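Local coordinates for protein aspartokinase (Synechocystis, PDB 3L76) that probably phosphorylates the beta-carboxyl group of L-aspartate with ATP, and binds lysine and threonine between its ACT domains, at residues 355-366 against 393-402; 385-393 against 473-481. All blocks are in the same frame, centred on the assembly; numbering follows the deposited sequence.

Overall arrangement
Both contacts are buried and belong to the antiparallel beta structure of the ACT domains. Their centres lie about 9 Å apart. Contact 1 pairs two strands of one ACT domain, 355-361 and 395-401. Contact 2 pairs strand 388-391 of that domain with strand 475-479 of the next one. Strand 388-391 is also the neighbour of strand 395-401, so the two contacts follow one another across neighbouring strands. Contact 1 is a long, regular ladder with apolar side chains on its helix-covered face. Contact 2 has fewer backbone bonds and more side-chain polar bonds, with an effector at each end. The lysine touches both contacts; of the two, the threonine bonds to contact 2 alone.

Contact 1 (355-366 against 393-402). With LYS (lysine), chain F.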
loop_
_atom_site.group_PDB
_atom_site.type_symbol
_atom_site.label_atom_id
_atom_site.label_comp_id
_atom_site.label_asym_id
_atom_site.label_seq_id
_atom_site.Cartn_x
_atom_site.Cartn_y
_atom_site.Cartn_z
ATOM N N ILE A 355 -18.338 -49.812 21.438
ATOM C CA ILE A 355 -17.490 -48.688 21.106
ATOM C C ILE A 355 -18.263 -47.619 20.325
ATOM O O ILE A 355 -19.352 -47.868 19.792
ATOM C CB ILE A 355 -16.311 -49.136 20.238
ATOM C CG1 ILE A 355 -16.828 -49.859 18.988
ATOM C CG2 ILE A 355 -15.391 -50.012 21.040
ATOM C CD1 ILE A 355 -15.760 -50.185 17.965
ATOM N N ALA A 356 -17.684 -46.427 20.261
ATOM C CA ALA A 356 -18.175 -45.381 19.382
ATOM C C ALA A 356 -16.970 -44.776 18.704
ATOM O O ALA A 356 -15.849 -44.835 19.226
ATOM C CB ALA A 356 -18.952 -44.319 20.157
ATOM N N LYS A 357 -17.192 -44.216 17.525
ATOM C CA LYS A 357 -16.164 -43.433 16.859
ATOM C C LYS A 357 -16.480 -41.942 16.966
ATOM O O LYS A 357 -17.591 -41.503 16.640
ATOM C CB LYS A 357 -16.047 -43.845 15.399
ATOM C CG LYS A 357 -14.963 -43.084 14.678
ATOM C CD LYS A 357 -14.914 -43.413 13.185
ATOM C CE LYS A 357 -16.255 -43.151 12.509
ATOM N NZ LYS A 357 -16.095 -43.190 11.041
ATOM N N ILE A 358 -15.527 -41.167 17.466
ATOM C CA ILE A 358 -15.670 -39.715 17.457
ATOM C C ILE A 358 -14.542 -39.109 16.651
ATOM O O ILE A 358 -13.468 -39.696 16.535
ATOM C CB ILE A 358 -15.689 -39.096 18.861
ATOM C CG1 ILE A 358 -14.391 -39.417 19.592
ATOM C CG2 ILE A 358 -16.874 -39.606 19.646
ATOM C CD1 ILE A 358 -14.404 -38.971 21.025
ATOM N N ALA A 359 -14.791 -37.937 16.080
ATOM C CA ALA A 359 -13.763 -37.260 15.296
ATOM C C ALA A 359 -13.882 -35.755 15.367
ATOM O O ALA A 359 -14.965 -35.199 15.622
ATOM C CB ALA A 359 -13.836 -37.707 13.864
ATOM N N ILE A 360 -12.758 -35.097 15.137
ATOM C CA ILE A 360 -12.777 -33.681 14.805
ATOM C C ILE A 360 -12.345 -33.590 13.360
ATOM O O ILE A 360 -11.483 -34.342 12.904
ATOM C CB ILE A 360 -11.867 -32.858 15.715
ATOM C CG1 ILE A 360 -10.403 -33.319 15.566
ATOM C CG2 ILE A 360 -12.359 -32.954 17.155
ATOM C CD1 ILE A 360 -9.428 -32.512 16.413
ATOM N N ALA A 361 -12.970 -32.688 12.621
ATOM C CA ALA A 361 -12.702 -32.579 11.199
ATOM C C ALA A 361 -12.494 -31.115 10.857
ATOM O O ALA A 361 -13.138 -30.246 11.437
ATOM C CB ALA A 361 -13.858 -33.162 10.425
ATOM N N GLY A 362 -11.591 -30.837 9.928
ATOM C CA GLY A 362 -11.293 -29.459 9.585
ATOM C C GLY A 362 -10.068 -29.232 8.737
ATOM O O GLY A 362 -8.976 -29.738 9.040
ATOM N N ALA A 363 -10.261 -28.459 7.668
ATOM C CA ALA A 363 -9.169 -28.070 6.785
ATOM C C ALA A 363 -8.057 -27.316 7.528
ATOM O O ALA A 363 -6.878 -27.446 7.211
ATOM C CB ALA A 363 -9.704 -27.250 5.650
ATOM N N GLY A 364 -8.452 -26.560 8.543
ATOM C CA GLY A 364 -7.539 -25.716 9.288
ATOM C C GLY A 364 -6.512 -26.444 10.124
ATOM O O GLY A 364 -5.712 -25.807 10.809
ATOM N N MET A 365 -6.527 -27.774 10.077
ATOM C CA MET A 365 -5.615 -28.560 10.904
ATOM C C MET A 365 -4.416 -28.983 10.071
ATOM O O MET A 365 -3.369 -29.323 10.607
ATOM C CB MET A 365 -6.313 -29.781 11.525
ATOM C CG MET A 365 -6.514 -30.962 10.554
ATOM S SD MET A 365 -7.074 -32.523 11.290
ATOM C CE MET A 365 -8.623 -32.041 12.071
ATOM N N ILE A 366 -4.573 -28.950 8.752
ATOM C CA ILE A 366 -3.464 -29.230 7.841
ATOM C C ILE A 366 -2.235 -28.354 8.137
ATOM O O ILE A 366 -2.293 -27.140 8.017
ATOM C CB ILE A 366 -3.885 -29.026 6.374
ATOM C CG1 ILE A 366 -5.146 -29.836 6.064
ATOM C CG2 ILE A 366 -2.742 -29.372 5.432
ATOM C CD1 ILE A 366 -5.469 -29.942 4.597
ATOM N N GLU A 393 -6.111 -36.640 6.300
ATOM C CA GLU A 393 -5.576 -35.295 6.119
ATOM C C GLU A 393 -6.315 -34.258 6.956
ATOM O O GLU A 393 -5.707 -33.354 7.498
ATOM C CB GLU A 393 -5.635 -34.885 4.655
ATOM C CG GLU A 393 -4.792 -33.679 4.359
ATOM C CD GLU A 393 -3.314 -34.001 4.441
ATOM O OE1 GLU A 393 -2.652 -33.583 5.414
ATOM O OE2 GLU A 393 -2.819 -34.686 3.529
ATOM N N VAL A 394 -7.624 -34.442 7.097
ATOM C CA VAL A 394 -8.475 -33.428 7.700
ATOM C C VAL A 394 -9.325 -33.980 8.847
ATOM O O VAL A 394 -10.198 -33.290 9.398
ATOM C CB VAL A 394 -9.365 -32.747 6.628
ATOM C CG1 VAL A 394 -8.523 -31.869 5.723
ATOM C CG2 VAL A 394 -10.104 -33.790 5.807
ATOM N N LYS A 395 -9.052 -35.221 9.237
ATOM C CA LYS A 395 -9.740 -35.807 10.392
ATOM C C LYS A 395 -8.788 -36.490 11.335
ATOM O O LYS A 395 -7.880 -37.214 10.909
ATOM C CB LYS A 395 -10.783 -36.860 9.950
ATOM C CG LYS A 395 -12.083 -36.275 9.464
ATOM C CD LYS A 395 -13.111 -37.344 9.228
ATOM C CE LYS A 395 -14.321 -36.768 8.519
ATOM N NZ LYS A 395 -15.431 -37.758 8.445
ATOM N N VAL A 396 -9.003 -36.293 12.622
ATOM C CA VAL A 396 -8.485 -37.249 13.599
ATOM C C VAL A 396 -9.642 -38.033 14.246
ATOM O O VAL A 396 -10.555 -37.454 14.841
ATOM C CB VAL A 396 -7.485 -36.620 14.618
ATOM C CG1 VAL A 396 -7.747 -35.161 14.798
ATOM C CG2 VAL A 396 -7.514 -37.365 15.952
ATOM N N SER A 397 -9.616 -39.354 14.065
ATOM C CA SER A 397 -10.646 -40.244 14.607
ATOM C C SER A 397 -10.149 -40.999 15.833
ATOM O O SER A 397 -8.984 -41.396 15.907
ATOM C CB SER A 397 -11.153 -41.228 13.559
ATOM O OG SER A 397 -11.570 -40.582 12.366
ATOM N N CYS A 398 -11.042 -41.159 16.803
ATOM C CA CYS A 398 -10.744 -41.867 18.034
ATOM C C CYS A 398 -11.820 -42.907 18.301
ATOM O O CYS A 398 -13.004 -42.678 18.044
ATOM C CB CYS A 398 -10.678 -40.902 19.214
ATOM S SG CYS A 398 -9.205 -39.889 19.295
ATOM N N VAL A 399 -11.414 -44.066 18.806
ATOM C CA VAL A 399 -12.409 -45.045 19.214
ATOM C C VAL A 399 -12.481 -44.987 20.718
ATOM O O VAL A 399 -11.447 -44.932 21.382
ATOM C CB VAL A 399 -12.076 -46.460 18.712
ATOM C CG1 VAL A 399 -13.113 -47.444 19.188
ATOM C CG2 VAL A 399 -11.999 -46.463 17.201
ATOM N N ILE A 400 -13.698 -44.943 21.250
ATOM C CA ILE A 400 -13.890 -44.835 22.698
ATOM C C ILE A 400 -14.985 -45.772 23.206
ATOM O O ILE A 400 -15.802 -46.293 22.443
ATOM C CB ILE A 400 -14.269 -43.398 23.138
ATOM C CG1 ILE A 400 -15.516 -42.928 22.400
ATOM C CG2 ILE A 400 -13.125 -42.410 22.901
ATOM C CD1 ILE A 400 -16.229 -41.814 23.122
ATOM N N ASP A 401 -15.000 -45.994 24.509
ATOM C CA ASP A 401 -16.107 -46.711 25.099
ATOM C C ASP A 401 -17.408 -45.965 24.808
ATOM O O ASP A 401 -17.545 -44.781 25.137
ATOM C CB ASP A 401 -15.927 -46.839 26.608
ATOM C CG ASP A 401 -16.841 -47.901 27.227
ATOM O OD1 ASP A 401 -18.074 -47.856 27.013
ATOM O OD2 ASP A 401 -16.317 -48.773 27.951
ATOM N N GLN A 402 -18.366 -46.672 24.212
ATOM C CA GLN A 402 -19.677 -46.111 23.899
ATOM C C GLN A 402 -20.276 -45.330 25.062
ATOM O O GLN A 402 -20.951 -44.326 24.861
ATOM C CB GLN A 402 -20.648 -47.213 23.477
ATOM C CG GLN A 402 -22.117 -46.805 23.535
ATOM C CD GLN A 402 -22.408 -45.556 22.728
ATOM O OE1 GLN A 402 -21.686 -45.231 21.784
ATOM N NE2 GLN A 402 -23.464 -44.844 23.098
HETATM N N LYS F . -1.113 -31.296 11.947
HETATM C CA LYS F . -2.009 -31.519 13.088
HETATM C C LYS F . -1.318 -31.406 14.440
HETATM O O LYS F . -0.070 -31.500 14.509
HETATM C CB LYS F . -2.718 -32.879 12.963
HETATM C CG LYS F . -3.661 -32.973 11.766
HETATM C CD LYS F . -4.017 -34.406 11.405
HETATM C CE LYS F . -2.965 -35.024 10.505
HETATM N NZ LYS F . -3.511 -35.429 9.176
HETATM O OXT LYS F . -2.019 -31.213 15.466
HETATM O O HOH W 1 -13.236 -42.144 10.047
#
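Strands 355-361 and 395-401 form an antiparallel ladder in the beta sheet of an ACT domain. Six backbone bonds join the hydrogen-bonded pairs Ala-356 with Ile-400, Ile-358 with Cys-398 and Ile-360 with Val-396. A seventh, from Gly-362 N to Val-394 O (2.9 Å), extends the ladder past strand 355-361.

One face is apolar. Ile-360 and Val-396 lie side by side and point the same way, with CG1 of Ile-360 3.3 Å from CG1 of Val-396. Farther along, the side chains of Ile-358 and Ile-400 cross at about a right angle, and their CD1 atoms meet at 4.0 Å. CG1 of Ile-358 sits between its own backbone N and carbonyl carbon (chi1 60°), and from there it also packs on CB of Cys-398.

The other face is more polar. CG of Lys-395 lies 3.7 Å from CB of Ala-361. A water bridges Lys-357 NZ and Ser-397 OG, accepting from the lysine and donating to the serine. The two ammonium groups have acidic partners beyond the strands: Lys-357 forms salt bridges with Asp-300 and Glu-565, and Lys-395 with Glu-265 and Glu-565.

Met-365 links the ladder to the lysine effector. Its chain bends at chi3 (58°), which brings CE to 3.3 Å from Val-394 O. Its SD lies 3.5 Å from CG of the bound lysine. The ligand amino N makes a weak bond to Met-365 O (3.3 Å). Beside the site, Ile-366 crosses Glu-393 at about a right angle, its CD1 against CG of Glu-393.

Helix 371-381 covers the apolar face through Met-375 and Leu-379, and helix 405-415 adds Ala-408 and Leu-412. Strand 263-267 pairs with the outer edge of strand 355-361, while strand 388-391 flanks strand 395-401.

Contact 2 (385-393 against 473-481); sequences NIEMISTSE and VDMIIQSQR. With THR (threonine), chain D; LYS (lysine), chain F.
A threonine site and a lysine site lie at the two ends of this junction between ACT domains. Gln-478 serves the threonine end. Its CG is anti to the backbone N (chi1 174°) and the chain runs out extended to the ligand. There OE1 of Gln-478 accepts from threonine OG1 at 2.7 Å. NE2 of Gln-478 donates to Glu-387 O at 2.9 Å, in its own amide plane but from above the carbonyl plane. The same NE2 also donates to threonine OG1. Asn-385 OD1 and Ile-386 O both accept from the ligand amino N, and Ile-386 N donates to threonine O.

Strands 388-391 and 475-479 pair antiparallel, joining the sheets of two ACT domains edge to edge. Ile-389 and Gln-478 exchange two backbone bonds. On the edge facing strand 395-401, Glu-387 and Met-388 form a classic beta bulge opposite Val-399. Toward the lysine end of the pairing with 475-479, Thr-391 OG1 accepts from Ile-476 N at 3.1 Å, a side chain replacing a backbone acceptor. CG2 of Ile-389 meets CG2 of Ile-476 at 3.9 Å, and Phe-376 of helix 371-381 packs on both. Val-473 N donates to lysine O at 2.6 Å, and Val-473 O accepts from lysine N.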
loop_
_atom_site.group_PDB
_atom_site.type_symbol
_atom_site.label_atom_id
_atom_site.label_comp_id
_atom_site.label_asym_id
_atom_site.label_seq_id
_atom_site.Cartn_x
_atom_site.Cartn_y
_atom_site.Cartn_z
ATOM N N ASN A 385 -11.016 -42.315 28.184
ATOM C CA ASN A 385 -9.824 -42.968 27.683
ATOM C C ASN A 385 -9.911 -43.197 26.180
ATOM O O ASN A 385 -10.951 -43.609 25.670
ATOM C CB ASN A 385 -9.613 -44.316 28.397
ATOM C CG ASN A 385 -8.347 -45.022 27.938
ATOM O OD1 ASN A 385 -7.242 -44.596 28.258
ATOM N ND2 ASN A 385 -8.507 -46.092 27.163
ATOM N N ILE A 386 -8.806 -42.951 25.480
ATOM C CA ILE A 386 -8.733 -43.183 24.045
ATOM C C ILE A 386 -8.184 -44.586 23.766
ATOM O O ILE A 386 -7.076 -44.912 24.163
ATOM C CB ILE A 386 -7.824 -42.143 23.365
ATOM C CG1 ILE A 386 -8.254 -40.727 23.757
ATOM C CG2 ILE A 386 -7.802 -42.370 21.840
ATOM C CD1 ILE A 386 -7.298 -39.645 23.332
ATOM N N GLU A 387 -8.959 -45.393 23.055
ATOM C CA GLU A 387 -8.596 -46.772 22.783
ATOM C C GLU A 387 -7.813 -46.881 21.492
ATOM O O GLU A 387 -6.713 -47.408 21.473
ATOM C CB GLU A 387 -9.841 -47.661 22.742
ATOM C CG GLU A 387 -10.597 -47.676 24.052
ATOM C CD GLU A 387 -11.737 -48.678 24.088
ATOM O OE1 GLU A 387 -11.817 -49.536 23.183
ATOM O OE2 GLU A 387 -12.557 -48.592 25.029
ATOM N N MET A 388 -8.373 -46.360 20.413
ATOM C CA MET A 388 -7.686 -46.358 19.141
ATOM C C MET A 388 -7.646 -44.961 18.505
ATOM O O MET A 388 -8.456 -44.096 18.837
ATOM C CB MET A 388 -8.352 -47.358 18.201
ATOM C CG MET A 388 -8.205 -48.795 18.654
ATOM S SD MET A 388 -8.456 -49.965 17.302
ATOM C CE MET A 388 -10.211 -49.780 17.012
ATOM N N ILE A 389 -6.717 -44.770 17.570
ATOM C CA ILE A 389 -6.542 -43.498 16.883
ATOM C C ILE A 389 -6.190 -43.671 15.423
ATOM O O ILE A 389 -5.333 -44.479 15.082
ATOM C CB ILE A 389 -5.433 -42.596 17.537
ATOM C CG1 ILE A 389 -5.695 -42.396 19.026
ATOM C CG2 ILE A 389 -5.368 -41.210 16.857
ATOM C CD1 ILE A 389 -4.552 -41.725 19.757
ATOM N N SER A 390 -6.830 -42.872 14.571
ATOM C CA SER A 390 -6.594 -42.915 13.135
ATOM C C SER A 390 -6.751 -41.518 12.528
ATOM O O SER A 390 -7.802 -40.868 12.679
ATOM C CB SER A 390 -7.578 -43.879 12.474
ATOM O OG SER A 390 -7.334 -43.999 11.088
ATOM N N THR A 391 -5.705 -41.058 11.846
ATOM C CA THR A 391 -5.755 -39.787 11.142
ATOM C C THR A 391 -5.906 -39.896 9.622
ATOM O O THR A 391 -5.407 -40.827 8.982
ATOM C CB THR A 391 -4.538 -38.893 11.447
ATOM O OG1 THR A 391 -3.329 -39.595 11.131
ATOM C CG2 THR A 391 -4.539 -38.487 12.901
ATOM N N SER A 392 -6.627 -38.929 9.054
ATOM C CA SER A 392 -6.544 -38.657 7.618
ATOM C C SER A 392 -5.889 -37.287 7.436
ATOM O O SER A 392 -5.186 -36.810 8.325
ATOM C CB SER A 392 -7.918 -38.772 6.913
ATOM O OG SER A 392 -8.858 -37.817 7.384
ATOM N N GLU A 393 -6.111 -36.640 6.300
ATOM C CA GLU A 393 -5.576 -35.295 6.119
ATOM C C GLU A 393 -6.315 -34.258 6.956
ATOM O O GLU A 393 -5.707 -33.354 7.498
ATOM C CB GLU A 393 -5.635 -34.885 4.655
ATOM C CG GLU A 393 -4.792 -33.679 4.359
ATOM C CD GLU A 393 -3.314 -34.001 4.441
ATOM O OE1 GLU A 393 -2.652 -33.583 5.414
ATOM O OE2 GLU A 393 -2.819 -34.686 3.529
ATOM N N VAL A 473 2.187 -32.358 13.553
ATOM C CA VAL A 473 2.196 -33.797 13.330
ATOM C C VAL A 473 1.299 -34.177 12.153
ATOM O O VAL A 473 0.203 -33.650 12.011
ATOM C CB VAL A 473 1.673 -34.525 14.583
ATOM C CG1 VAL A 473 1.526 -36.028 14.383
ATOM C CG2 VAL A 473 2.393 -34.096 15.863
ATOM N N ASP A 474 1.758 -35.115 11.331
ATOM C CA ASP A 474 1.048 -35.488 10.109
ATOM C C ASP A 474 0.120 -36.687 10.286
ATOM O O ASP A 474 -0.958 -36.731 9.697
ATOM C CB ASP A 474 2.038 -35.784 8.986
ATOM C CG ASP A 474 1.354 -36.220 7.697
ATOM O OD1 ASP A 474 0.515 -35.462 7.169
ATOM O OD2 ASP A 474 1.667 -37.318 7.199
ATOM N N MET A 475 0.563 -37.664 11.078
ATOM C CA MET A 475 -0.186 -38.897 11.287
ATOM C C MET A 475 -0.057 -39.387 12.713
ATOM O O MET A 475 0.992 -39.262 13.324
ATOM C CB MET A 475 0.273 -39.984 10.320
ATOM C CG MET A 475 0.080 -39.614 8.850
ATOM S SD MET A 475 -1.616 -39.839 8.260
ATOM C CE MET A 475 -1.586 -41.628 8.089
ATOM N N ILE A 476 -1.148 -39.924 13.245
ATOM C CA ILE A 476 -1.122 -40.600 14.534
ATOM C C ILE A 476 -1.923 -41.888 14.429
ATOM O O ILE A 476 -3.083 -41.870 14.009
ATOM C CB ILE A 476 -1.727 -39.755 15.641
ATOM C CG1 ILE A 476 -1.152 -38.342 15.603
ATOM C CG2 ILE A 476 -1.506 -40.436 17.010
ATOM C CD1 ILE A 476 -1.771 -37.409 16.602
ATOM N N ILE A 477 -1.291 -42.998 14.793
ATOM C CA ILE A 477 -1.934 -44.306 14.752
ATOM C C ILE A 477 -1.761 -45.043 16.068
ATOM O O ILE A 477 -0.662 -45.161 16.608
ATOM C CB ILE A 477 -1.367 -45.169 13.646
ATOM C CG1 ILE A 477 -1.241 -44.354 12.351
ATOM C CG2 ILE A 477 -2.239 -46.367 13.445
ATOM C CD1 ILE A 477 -0.665 -45.145 11.174
ATOM N N GLN A 478 -2.872 -45.522 16.597
ATOM C CA GLN A 478 -2.859 -46.236 17.857
ATOM C C GLN A 478 -3.886 -47.353 17.769
ATOM O O GLN A 478 -5.038 -47.120 17.391
ATOM C CB GLN A 478 -3.151 -45.286 19.024
ATOM C CG GLN A 478 -3.290 -45.978 20.366
ATOM C CD GLN A 478 -3.705 -45.023 21.461
ATOM O OE1 GLN A 478 -3.025 -44.036 21.730
ATOM N NE2 GLN A 478 -4.828 -45.318 22.110
ATOM N N SER A 479 -3.463 -48.574 18.086
ATOM C CA SER A 479 -4.332 -49.731 17.902
ATOM C C SER A 479 -4.539 -50.533 19.189
ATOM O O SER A 479 -5.147 -50.048 20.144
ATOM C CB SER A 479 -3.818 -50.612 16.764
ATOM O OG SER A 479 -4.797 -51.554 16.386
ATOM N N GLN A 480 -4.025 -51.753 19.231
ATOM C CA GLN A 480 -4.334 -52.639 20.357
ATOM C C GLN A 480 -3.504 -52.380 21.613
ATOM O O GLN A 480 -2.497 -51.666 21.589
ATOM C CB GLN A 480 -4.211 -54.102 19.923
ATOM C CG GLN A 480 -5.129 -54.457 18.727
ATOM C CD GLN A 480 -6.538 -53.930 18.947
ATOM O OE1 GLN A 480 -7.304 -54.477 19.741
ATOM N NE2 GLN A 480 -6.882 -52.854 18.256
ATOM N N ARG A 481 -3.940 -52.956 22.724
ATOM C CA ARG A 481 -3.068 -53.075 23.888
ATOM C C ARG A 481 -1.863 -53.972 23.578
ATOM O O ARG A 481 -1.978 -54.969 22.858
ATOM C CB ARG A 481 -3.832 -53.612 25.082
ATOM C CG ARG A 481 -4.824 -52.605 25.611
ATOM C CD ARG A 481 -5.533 -53.085 26.854
ATOM N NE ARG A 481 -6.038 -51.969 27.646
ATOM C CZ ARG A 481 -6.686 -52.099 28.800
ATOM N NH1 ARG A 481 -6.912 -53.306 29.306
ATOM N NH2 ARG A 481 -7.106 -51.021 29.454
HETATM N N THR D . -5.265 -44.416 26.425
HETATM C CA THR D . -4.292 -43.326 26.403
HETATM C C THR D . -5.015 -41.993 26.504
HETATM O O THR D . -6.256 -41.943 26.421
HETATM C CB THR D . -3.441 -43.324 25.126
HETATM O OG1 THR D . -4.297 -43.169 23.982
HETATM C CG2 THR D . -2.624 -44.627 25.013
HETATM O OXT THR D . -4.355 -40.959 26.678
HETATM N N LYS F . -1.113 -31.296 11.947
HETATM C CA LYS F . -2.009 -31.519 13.088
HETATM C C LYS F . -1.318 -31.406 14.440
HETATM O O LYS F . -0.070 -31.500 14.509
HETATM C CB LYS F . -2.718 -32.879 12.963
HETATM C CG LYS F . -3.661 -32.973 11.766
HETATM C CD LYS F . -4.017 -34.406 11.405
HETATM C CE LYS F . -2.965 -35.024 10.505
HETATM N NZ LYS F . -3.511 -35.429 9.176
HETATM O OXT LYS F . -2.019 -31.213 15.466
#